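Local coordinates for Non-structural protein 3 (Porcine deltacoronavirus, PDB 6LN0) that carries a macro domain and a papain-like peptidase domain that probably cleaves the viral polyprotein, at residues 253-265 with 299-313. Sequence-based numbering, arbitrary orientation.
Sequences LKQKDNNCFVSAG and IYASTNRRVGEMGCP
Asp-257 and Gly-308 bring two turns together, with their CA atoms 4.4 Å apart. Residues 256-259 form a type I' turn, and 306-309 a type II turn. Gly-308 N gives a weak, bent hydrogen bond to Asp-257 O (3.1 Å, N-H...O angle 126°). The Phe-261 ring lies between Val-262 CG2 over one face and the backbone of Gly-311 over the other. Gly-311 CA makes a CH-pi contact with the Phe-261 ring, 3.7 Å from its centroid. CG of Phe-261 sits between the backbone N and carbonyl carbon (chi1 80°), which places the ring over Gly-311.

Both segments belong to the papain-like peptidase domain. Helix 260-270 starts at Cys-260, which touches His-398, consistent with the cysteine-histidine pair of papain-like enzymes.

The Phe-261 edge points at the Tyr-300 face in a T-shaped stack, centroids 5.4 Å apart and planes at 85°. Val-307 CG1 covers the other Tyr-300 face. Val-262 CG2 reaches Tyr-300 CE2 (4.0 Å) and Ile-299 CG2 (4.2 Å). Arg-305 CG packs against Phe-261 CZ at 4.0 Å, while Arg-305 NH2 hydrogen-bonds Gln-315 OE1. The side chains of Asn-258 and Met-310 cross at about a right angle, with Asn-258 ND2 3.2 Å from Met-310 CB.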
ATOM      1  N   LEU A 253      14.706  25.089  16.484  1.00 54.86           N
ATOM      2  CA  LEU A 253      13.389  24.522  16.248  1.00 56.52           C
ATOM      3  C   LEU A 253      12.554  24.788  17.488  1.00 55.15           C
ATOM      4  O   LEU A 253      12.749  24.133  18.517  1.00 53.34           O
ATOM      5  CB  LEU A 253      13.472  23.031  15.932  1.00 54.20           C
ATOM      6  CG  LEU A 253      12.149  22.310  15.671  1.00 52.68           C
ATOM      7  CD1 LEU A 253      11.621  22.603  14.278  1.00 51.10           C
ATOM      8  CD2 LEU A 253      12.303  20.825  15.864  1.00 49.27           C
ATOM      9  N   LYS A 254      11.611  25.734  17.369  1.00 60.77           N
ATOM     10  CA  LYS A 254      10.789  26.186  18.491  1.00 62.25           C
ATOM     11  C   LYS A 254      10.148  25.007  19.213  1.00 56.99           C
ATOM     12  O   LYS A 254       9.642  24.075  18.586  1.00 61.78           O
ATOM     13  CB  LYS A 254       9.707  27.160  17.992  1.00 61.15           C
ATOM     14  CG  LYS A 254       8.767  27.709  19.082  1.00 60.30           C
ATOM     15  CD  LYS A 254       7.970  28.954  18.621  1.00 61.62           C
ATOM     16  CE  LYS A 254       8.809  30.244  18.658  1.00 77.32           C
ATOM     17  NZ  LYS A 254       8.012  31.516  18.559  1.00 75.53           N
ATOM     18  N   GLN A 255      10.194  25.052  20.544  1.00 57.96           N
ATOM     19  CA  GLN A 255       9.697  23.950  21.361  1.00 60.89           C
ATOM     20  C   GLN A 255       8.209  23.713  21.097  1.00 63.66           C
ATOM     21  O   GLN A 255       7.414  24.655  21.007  1.00 63.10           O
ATOM     22  CB  GLN A 255       9.959  24.257  22.843  1.00 53.02           C
ATOM     23  CG  GLN A 255       9.214  23.396  23.856  1.00 60.94           C
ATOM     24  CD  GLN A 255       9.586  21.924  23.784  1.00 64.66           C
ATOM     25  OE1 GLN A 255      10.755  21.556  23.937  1.00 60.99           O
ATOM     26  NE2 GLN A 255       8.579  21.063  23.555  1.00 66.07           N
ATOM     27  N   LYS A 256       7.837  22.439  20.953  1.00 62.41           N
ATOM     28  CA  LYS A 256       6.479  22.063  20.573  1.00 60.05           C
ATOM     29  C   LYS A 256       6.330  20.551  20.515  1.00 60.99           C
ATOM     30  O   LYS A 256       7.182  19.867  19.938  1.00 57.71           O
ATOM     31  CB  LYS A 256       6.114  22.650  19.210  1.00 60.54           C
ATOM     32  CG  LYS A 256       4.779  22.176  18.664  1.00 57.34           C
ATOM     33  CD  LYS A 256       4.256  23.160  17.646  1.00 54.10           C
ATOM     34  CE  LYS A 256       3.404  22.473  16.610  1.00 60.73           C
ATOM     35  NZ  LYS A 256       2.874  23.443  15.600  1.00 59.21           N
ATOM     36  N   ASP A 257       5.260  20.020  21.107  1.00 59.54           N
ATOM     37  CA  ASP A 257       4.876  18.621  20.912  1.00 58.81           C
ATOM     38  C   ASP A 257       6.002  17.655  21.282  1.00 57.96           C
ATOM     39  O   ASP A 257       6.202  16.625  20.622  1.00 56.92           O
ATOM     40  CB  ASP A 257       4.423  18.376  19.470  1.00 58.63           C
ATOM     41  CG  ASP A 257       3.050  18.937  19.176  1.00 69.28           C
ATOM     42  OD1 ASP A 257       2.094  18.570  19.897  1.00 71.87           O
ATOM     43  OD2 ASP A 257       2.923  19.725  18.205  1.00 69.55           O
ATOM     44  N   ASN A 258       6.754  17.986  22.333  1.00 51.98           N
ATOM     45  CA  ASN A 258       7.834  17.146  22.841  1.00 48.34           C
ATOM     46  C   ASN A 258       8.988  17.016  21.866  1.00 48.18           C
ATOM     47  O   ASN A 258       9.725  16.030  21.911  1.00 51.44           O
ATOM     48  CB  ASN A 258       7.346  15.743  23.202  1.00 55.08           C
ATOM     49  CG  ASN A 258       6.823  15.660  24.592  1.00 62.65           C
ATOM     50  OD1 ASN A 258       6.583  16.684  25.230  1.00 62.56           O
ATOM     51  ND2 ASN A 258       6.628  14.436  25.083  1.00 62.29           N
ATOM     52  N   ASN A 259       9.162  17.975  20.976  1.00 48.19           N
ATOM     53  CA  ASN A 259      10.212  17.874  19.978  1.00 48.56           C
ATOM     54  C   ASN A 259      11.596  18.323  20.497  1.00 49.03           C
ATOM     55  O   ASN A 259      12.464  18.632  19.671  1.00 46.41           O
ATOM     56  CB  ASN A 259       9.826  18.691  18.739  1.00 45.85           C
ATOM     57  CG  ASN A 259       9.806  20.183  19.011  1.00 53.19           C
ATOM     58  OD1 ASN A 259       9.861  20.607  20.167  1.00 52.47           O
ATOM     59  ND2 ASN A 259       9.740  20.988  17.950  1.00 48.51           N
ATOM     60  N   CYS A 260      11.827  18.402  21.815  1.00 49.19           N
ATOM     61  CA  CYS A 260      13.090  18.987  22.271  1.00 51.91           C
ATOM     62  C   CYS A 260      14.260  18.068  21.967  1.00 51.34           C
ATOM     63  O   CYS A 260      15.352  18.549  21.636  1.00 49.24           O
ATOM     64  CB  CYS A 260      13.021  19.341  23.768  1.00 46.82           C
ATOM     65  SG  CYS A 260      12.586  17.984  24.884  1.00 64.37           S
ATOM     66  N   PHE A 261      14.034  16.753  22.031  1.00 53.74           N
ATOM     67  CA  PHE A 261      15.048  15.797  21.597  1.00 51.09           C
ATOM     68  C   PHE A 261      15.506  16.036  20.163  1.00 46.69           C
ATOM     69  O   PHE A 261      16.634  15.666  19.818  1.00 49.27           O
ATOM     70  CB  PHE A 261      14.549  14.352  21.760  1.00 54.02           C
ATOM     71  CG  PHE A 261      13.633  13.867  20.655  1.00 53.14           C
ATOM     72  CD1 PHE A 261      12.327  14.313  20.561  1.00 50.60           C
ATOM     73  CD2 PHE A 261      14.076  12.924  19.745  1.00 55.60           C
ATOM     74  CE1 PHE A 261      11.483  13.829  19.543  1.00 55.46           C
ATOM     75  CE2 PHE A 261      13.255  12.441  18.736  1.00 47.07           C
ATOM     76  CZ  PHE A 261      11.954  12.900  18.636  1.00 51.00           C
ATOM     77  N   VAL A 262      14.693  16.683  19.337  1.00 43.72           N
ATOM     78  CA  VAL A 262      15.111  16.962  17.970  1.00 44.97           C
ATOM     79  C   VAL A 262      15.918  18.247  17.909  1.00 46.33           C
ATOM     80  O   VAL A 262      17.032  18.272  17.369  1.00 48.83           O
ATOM     81  CB  VAL A 262      13.890  17.022  17.029  1.00 42.14           C
ATOM     82  CG1 VAL A 262      14.310  17.470  15.659  1.00 34.75           C
ATOM     83  CG2 VAL A 262      13.209  15.682  16.975  1.00 43.78           C
ATOM     84  N   SER A 263      15.367  19.336  18.455  1.00 48.72           N
ATOM     85  CA  SER A 263      16.095  20.605  18.502  1.00 50.67           C
ATOM     86  C   SER A 263      17.447  20.456  19.193  1.00 42.45           C
ATOM     87  O   SER A 263      18.441  21.024  18.738  1.00 46.77           O
ATOM     88  CB  SER A 263      15.259  21.684  19.205  1.00 49.77           C
ATOM     89  OG  SER A 263      14.700  21.186  20.414  1.00 49.55           O
ATOM     90  N   ALA A 264      17.518  19.705  20.285  1.00 39.68           N
ATOM     91  CA  ALA A 264      18.813  19.556  20.946  1.00 46.04           C
ATOM     92  C   ALA A 264      19.814  18.837  20.031  1.00 51.18           C
ATOM     93  O   ALA A 264      20.990  19.225  19.937  1.00 47.19           O
ATOM     94  CB  ALA A 264      18.650  18.822  22.275  1.00 39.17           C
ATOM     95  N   GLY A 265      19.356  17.809  19.315  1.00 47.36           N
ATOM     96  CA  GLY A 265      20.259  17.093  18.425  1.00 43.61           C
ATOM     97  C   GLY A 265      20.716  17.944  17.255  1.00 46.48           C
ATOM     98  O   GLY A 265      21.912  18.013  16.956  1.00 44.01           O
ATOM     99  N   ILE A 299      13.841  13.013  10.694  1.00 41.65           N
ATOM    100  CA  ILE A 299      14.402  12.652  11.997  1.00 41.61           C
ATOM    101  C   ILE A 299      13.449  11.734  12.736  1.00 39.41           C
ATOM    102  O   ILE A 299      13.859  10.721  13.315  1.00 44.84           O
ATOM    103  CB  ILE A 299      14.726  13.895  12.843  1.00 40.67           C
ATOM    104  CG1 ILE A 299      15.606  14.858  12.075  1.00 41.42           C
ATOM    105  CG2 ILE A 299      15.365  13.477  14.149  1.00 35.63           C
ATOM    106  CD1 ILE A 299      16.985  14.721  12.345  1.00 46.44           C
ATOM    107  N   TYR A 300      12.165  12.084  12.745  1.00 39.36           N
ATOM    108  CA  TYR A 300      11.191  11.277  13.469  1.00 41.02           C
ATOM    109  C   TYR A 300      11.082   9.874  12.893  1.00 43.13           C
ATOM    110  O   TYR A 300      10.989   8.897  13.648  1.00 47.75           O
ATOM    111  CB  TYR A 300       9.825  11.942  13.436  1.00 42.42           C
ATOM    112  CG  TYR A 300       9.552  12.899  14.578  1.00 48.81           C
ATOM    113  CD1 TYR A 300       8.952  12.451  15.741  1.00 47.32           C
ATOM    114  CD2 TYR A 300       9.859  14.257  14.468  1.00 41.07           C
ATOM    115  CE1 TYR A 300       8.668  13.311  16.765  1.00 51.26           C
ATOM    116  CE2 TYR A 300       9.579  15.120  15.481  1.00 50.24           C
ATOM    117  CZ  TYR A 300       8.985  14.643  16.640  1.00 51.80           C
ATOM    118  OH  TYR A 300       8.701  15.498  17.678  1.00 50.81           O
ATOM    119  N   ALA A 301      11.074   9.748  11.557  1.00 39.43           N
ATOM    120  CA  ALA A 301      10.930   8.424  10.943  1.00 44.80           C
ATOM    121  C   ALA A 301      12.193   7.582  11.118  1.00 41.10           C
ATOM    122  O   ALA A 301      12.114   6.359  11.275  1.00 40.44           O
ATOM    123  CB  ALA A 301      10.591   8.553   9.455  1.00 38.60           C
ATOM    124  N   SER A 302      13.368   8.212  11.072  1.00 38.30           N
ATOM    125  CA  SER A 302      14.605   7.458  11.261  1.00 46.23           C
ATOM    126  C   SER A 302      14.750   6.934  12.691  1.00 48.50           C
ATOM    127  O   SER A 302      15.368   5.882  12.892  1.00 50.49           O
ATOM    128  CB  SER A 302      15.818   8.320  10.899  1.00 45.05           C
ATOM    129  OG  SER A 302      15.752   8.751   9.550  1.00 44.70           O
ATOM    130  N   THR A 303      14.210   7.642  13.691  1.00 41.88           N
ATOM    131  CA  THR A 303      14.333   7.211  15.081  1.00 43.46           C
ATOM    132  C   THR A 303      13.048   6.585  15.610  1.00 45.80           C
ATOM    133  O   THR A 303      12.955   6.301  16.805  1.00 43.65           O
ATOM    134  CB  THR A 303      14.788   8.379  15.989  1.00 39.12           C
ATOM    135  OG1 THR A 303      13.840   9.446  15.966  1.00 39.09           O
ATOM    136  CG2 THR A 303      16.093   8.945  15.521  1.00 43.13           C
ATOM    137  N   ASN A 304      12.064   6.338  14.740  1.00 46.29           N
ATOM    138  CA  ASN A 304      10.868   5.577  15.097  1.00 42.11           C
ATOM    139  C   ASN A 304      10.092   6.264  16.220  1.00 46.47           C
ATOM    140  O   ASN A 304       9.722   5.657  17.222  1.00 51.30           O
ATOM    141  CB  ASN A 304      11.222   4.137  15.467  1.00 42.81           C
ATOM    142  CG  ASN A 304      11.856   3.395  14.324  1.00 45.81           C
ATOM    143  OD1 ASN A 304      11.233   3.202  13.293  1.00 49.97           O
ATOM    144  ND2 ASN A 304      13.100   2.984  14.491  1.00 44.95           N
ATOM    145  N   ARG A 305       9.835   7.546  16.038  1.00 43.45           N
ATOM    146  CA  ARG A 305       9.016   8.304  16.962  1.00 51.97           C
ATOM    147  C   ARG A 305       7.820   8.860  16.216  1.00 51.12           C
ATOM    148  O   ARG A 305       7.824   8.964  14.989  1.00 53.48           O
ATOM    149  CB  ARG A 305       9.797   9.466  17.592  1.00 49.44           C
ATOM    150  CG  ARG A 305      11.088   9.048  18.216  1.00 51.05           C
ATOM    151  CD  ARG A 305      10.832   8.178  19.421  1.00 50.67           C
ATOM    152  NE  ARG A 305      12.091   7.887  20.088  1.00 55.27           N
ATOM    153  CZ  ARG A 305      12.204   7.106  21.154  1.00 62.54           C
ATOM    154  NH1 ARG A 305      11.117   6.535  21.665  1.00 63.20           N
ATOM    155  NH2 ARG A 305      13.399   6.901  21.706  1.00 61.41           N
ATOM    156  N   ARG A 306       6.807   9.253  16.974  1.00 54.11           N
ATOM    157  CA  ARG A 306       5.699  10.012  16.429  1.00 57.37           C
ATOM    158  C   ARG A 306       5.653  11.378  17.096  1.00 55.11           C
ATOM    159  O   ARG A 306       5.989  11.528  18.271  1.00 58.28           O
ATOM    160  CB  ARG A 306       4.377   9.274  16.617  1.00 58.04           C
ATOM    161  CG  ARG A 306       4.430   7.803  16.205  1.00 62.87           C
ATOM    162  CD  ARG A 306       4.907   7.629  14.755  1.00 60.56           C
ATOM    163  NE  ARG A 306       4.059   8.337  13.789  1.00 70.46           N
ATOM    164  CZ  ARG A 306       2.968   7.824  13.214  1.00 67.32           C
ATOM    165  NH1 ARG A 306       2.577   6.588  13.499  1.00 65.00           N
ATOM    166  NH2 ARG A 306       2.272   8.554  12.349  1.00 67.97           N
ATOM    167  N   VAL A 307       5.244  12.379  16.323  1.00 54.87           N
ATOM    168  CA  VAL A 307       5.113  13.728  16.853  1.00 54.52           C
ATOM    169  C   VAL A 307       4.182  13.728  18.055  1.00 58.57           C
ATOM    170  O   VAL A 307       3.088  13.149  18.020  1.00 57.97           O
ATOM    171  CB  VAL A 307       4.617  14.664  15.747  1.00 59.29           C
ATOM    172  CG1 VAL A 307       5.764  15.016  14.835  1.00 58.17           C
ATOM    173  CG2 VAL A 307       3.533  13.976  14.949  1.00 63.90           C
ATOM    174  N   GLY A 308       4.616  14.381  19.131  1.00 56.86           N
ATOM    175  CA  GLY A 308       3.920  14.325  20.399  1.00 53.77           C
ATOM    176  C   GLY A 308       4.666  13.436  21.373  1.00 57.25           C
ATOM    177  O   GLY A 308       4.750  13.720  22.571  1.00 64.36           O
ATOM    178  N   GLU A 309       5.228  12.355  20.843  1.00 59.01           N
ATOM    179  CA  GLU A 309       6.072  11.452  21.608  1.00 53.37           C
ATOM    180  C   GLU A 309       7.426  12.099  21.837  1.00 58.67           C
ATOM    181  O   GLU A 309       7.877  12.948  21.054  1.00 56.73           O
ATOM    182  CB  GLU A 309       6.224  10.143  20.840  1.00 58.20           C
ATOM    183  CG  GLU A 309       6.851   8.959  21.507  1.00 61.68           C
ATOM    184  CD  GLU A 309       6.859   7.783  20.529  1.00 68.96           C
ATOM    185  OE1 GLU A 309       6.344   7.972  19.389  1.00 63.75           O
ATOM    186  OE2 GLU A 309       7.376   6.692  20.881  1.00 72.34           O
ATOM    187  N   MET A 310       8.068  11.707  22.932  1.00 60.77           N
ATOM    188  CA  MET A 310       9.355  12.259  23.318  1.00 60.01           C
ATOM    189  C   MET A 310      10.404  11.181  23.108  1.00 56.67           C
ATOM    190  O   MET A 310      10.183  10.018  23.466  1.00 59.20           O
ATOM    191  CB  MET A 310       9.340  12.750  24.773  1.00 67.00           C
ATOM    192  CG  MET A 310      10.636  13.471  25.203  1.00 66.39           C
ATOM    193  SD  MET A 310      11.540  12.502  26.400  1.00 91.98           S
ATOM    194  CE  MET A 310      13.078  13.393  26.513  1.00 78.87           C
ATOM    195  N   GLY A 311      11.518  11.568  22.488  1.00 54.47           N
ATOM    196  CA  GLY A 311      12.577  10.630  22.143  1.00 61.37           C
ATOM    197  C   GLY A 311      13.946  10.952  22.725  1.00 60.53           C
ATOM    198  O   GLY A 311      14.081  11.813  23.602  1.00 57.95           O
ATOM    199  N   CYS A 312      14.969  10.249  22.226  1.00 56.96           N
ATOM    200  CA  CYS A 312      16.305  10.264  22.804  1.00 54.31           C
ATOM    201  C   CYS A 312      17.209  11.207  22.028  1.00 55.13           C
ATOM    202  O   CYS A 312      17.422  10.989  20.826  1.00 52.52           O
ATOM    203  CB  CYS A 312      16.899   8.868  22.788  1.00 48.15           C
ATOM    204  SG  CYS A 312      18.586   8.865  23.369  1.00 58.41           S
ATOM    205  N   PRO A 313      17.803  12.229  22.654  1.00 54.44           N
ATOM    206  CA  PRO A 313      18.669  13.124  21.878  1.00 45.40           C
ATOM    207  C   PRO A 313      19.941  12.451  21.387  1.00 42.33           C
ATOM    208  O   PRO A 313      20.466  12.875  20.355  1.00 42.62           O
ATOM    209  CB  PRO A 313      18.960  14.275  22.860  1.00 46.25           C
ATOM    210  CG  PRO A 313      18.803  13.681  24.187  1.00 46.26           C
ATOM    211  CD  PRO A 313      17.727  12.632  24.068  1.00 51.75           C
TER